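Local coordinates for protein folylpolyglutamate synthase (FolC) (Helicobacter pylori, PDB 6K8C) that probably adds glutamate to dihydropteroate and further glutamates to tetrahydrofolates, using ATP, in folate biosynthesis, at residues Gly189-Ile194 and His213-Val218. Sequence-based numbering, arbitrary orientation.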
# COMPACT_ATOMS: atom_id res chain seq x y z
N GLY A 189 15.90 -6.56 -11.11
CA GLY A 189 16.90 -7.60 -11.02
C GLY A 189 16.80 -8.57 -12.18
O GLY A 189 16.32 -8.24 -13.26
N SER A 190 17.25 -9.81 -11.93
CA SER A 190 17.33 -10.79 -13.00
C SER A 190 15.99 -11.43 -13.33
O SER A 190 15.85 -12.03 -14.40
CB SER A 190 18.34 -11.88 -12.62
OG SER A 190 17.92 -12.59 -11.47
N LEU A 191 15.00 -11.32 -12.44
CA LEU A 191 13.72 -12.00 -12.61
C LEU A 191 12.61 -11.08 -12.13
O LEU A 191 12.59 -10.69 -10.97
CB LEU A 191 13.71 -13.32 -11.81
CG LEU A 191 12.44 -14.18 -11.90
CD1 LEU A 191 12.13 -14.52 -13.33
CD2 LEU A 191 12.60 -15.44 -11.05
N SER A 192 11.68 -10.75 -13.03
CA SER A 192 10.62 -9.81 -12.69
C SER A 192 9.32 -10.18 -13.38
O SER A 192 9.31 -10.65 -14.52
CB SER A 192 11.00 -8.37 -13.07
OG SER A 192 12.24 -8.01 -12.48
N ILE A 193 8.23 -9.95 -12.67
CA ILE A 193 6.87 -10.05 -13.20
C ILE A 193 6.36 -8.64 -13.40
O ILE A 193 6.57 -7.77 -12.56
CB ILE A 193 5.98 -10.84 -12.23
CG1 ILE A 193 6.41 -12.31 -12.20
CG2 ILE A 193 4.50 -10.73 -12.61
CD1 ILE A 193 6.58 -12.82 -10.84
N ILE A 194 5.69 -8.39 -14.53
CA ILE A 194 5.16 -7.06 -14.80
C ILE A 194 3.67 -7.18 -15.09
O ILE A 194 3.26 -7.92 -15.99
CB ILE A 194 5.92 -6.35 -15.94
CG1 ILE A 194 5.43 -4.91 -16.08
CG2 ILE A 194 5.84 -7.09 -17.26
CD1 ILE A 194 6.51 -3.95 -16.56
N HIS A 213 20.05 -8.31 -19.47
CA HIS A 213 19.95 -9.75 -19.68
C HIS A 213 18.98 -10.40 -18.71
O HIS A 213 19.16 -11.56 -18.31
CB HIS A 213 21.32 -10.43 -19.59
CG HIS A 213 22.39 -9.78 -20.41
ND1 HIS A 213 22.33 -9.71 -21.78
CD2 HIS A 213 23.55 -9.18 -20.05
CE1 HIS A 213 23.40 -9.08 -22.23
NE2 HIS A 213 24.16 -8.75 -21.20
N ALA A 214 17.95 -9.67 -18.30
CA ALA A 214 17.02 -10.12 -17.28
C ALA A 214 15.81 -10.80 -17.90
O ALA A 214 15.51 -10.62 -19.09
CB ALA A 214 16.55 -8.94 -16.42
N LYS A 215 15.12 -11.60 -17.09
CA LYS A 215 13.91 -12.27 -17.54
C LYS A 215 12.70 -11.48 -17.05
O LYS A 215 12.53 -11.26 -15.85
CB LYS A 215 13.86 -13.72 -17.03
CG LYS A 215 12.58 -14.47 -17.44
CD LYS A 215 12.32 -15.66 -16.53
CE LYS A 215 11.50 -16.75 -17.21
NZ LYS A 215 11.40 -17.93 -16.30
N LEU A 216 11.87 -11.04 -17.99
CA LEU A 216 10.69 -10.24 -17.72
C LEU A 216 9.47 -11.09 -18.06
O LEU A 216 9.29 -11.48 -19.22
CB LEU A 216 10.71 -8.95 -18.54
CG LEU A 216 9.66 -7.88 -18.27
CD1 LEU A 216 9.74 -7.41 -16.82
CD2 LEU A 216 9.86 -6.72 -19.24
N ILE A 217 8.66 -11.41 -17.06
CA ILE A 217 7.46 -12.22 -17.24
C ILE A 217 6.28 -11.27 -17.36
O ILE A 217 5.88 -10.64 -16.38
CB ILE A 217 7.26 -13.21 -16.09
CG1 ILE A 217 8.41 -14.23 -16.05
CG2 ILE A 217 5.93 -13.94 -16.23
CD1 ILE A 217 8.51 -14.97 -14.73
N VAL A 218 5.70 -11.18 -18.55
CA VAL A 218 4.63 -10.23 -18.82
C VAL A 218 3.30 -10.90 -18.51
O VAL A 218 2.95 -11.92 -19.11
CB VAL A 218 4.68 -9.74 -20.28
CG1 VAL A 218 3.58 -8.74 -20.55
CG2 VAL A 218 6.05 -9.13 -20.57
O HOH W 1 13.78 -8.58 -14.40
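The carbonyl oxygen of Lys215 is gripped twice by hydrogen bonds. Ser192 N reaches Lys215 O at 3.0 Å, almost in line with its C=O bond. A water adds a longer bond, 3.3 Å to Lys215 O. The same water donates to Gly189 O and accepts from Ser192 OG at 2.5 Å, so it bridges the loop at Gly189 and the Ser192 side chain to strand 215-218. Three more backbone bonds complete a parallel ladder: Lys215 N to Ser190 O, Ile217 N to Ser192 O at 2.7 Å, and Ile194 N to Ile217 O. The bonds from Lys215 N and Ile217 N are equally straight, 174° at the hydrogen. They differ at the acceptor: Ile217 N lies close to the C=O line of Ser192, while Lys215 N sits 39° above the Ser190 carbonyl plane. On one face, Leu191 and Lys215 lie side by side, both with CG anti to the backbone N. Leu191 CD1 presses on Lys215 CD at 3.4 Å, tighter than usual packing. The Leu191 side chain also slants across that of Ile217, and their CD1 atoms touch. On the other face, CG1 of Ile194 is anti to the backbone N (chi1 -174°), which leaves CG2 to meet Leu216 CD1 and Val218 CG2, each at 3.9 Å. The two strands and helix 199-211 form a beta-alpha-beta unit of the Mur ligase middle domain. Strand 215-218 is an outer strand; strand 159-162 flanks 191-194 on its other side. Helix 199-211 covers Ile194 and Leu216, while helix 241-254 packs on Ile193 and Ile217.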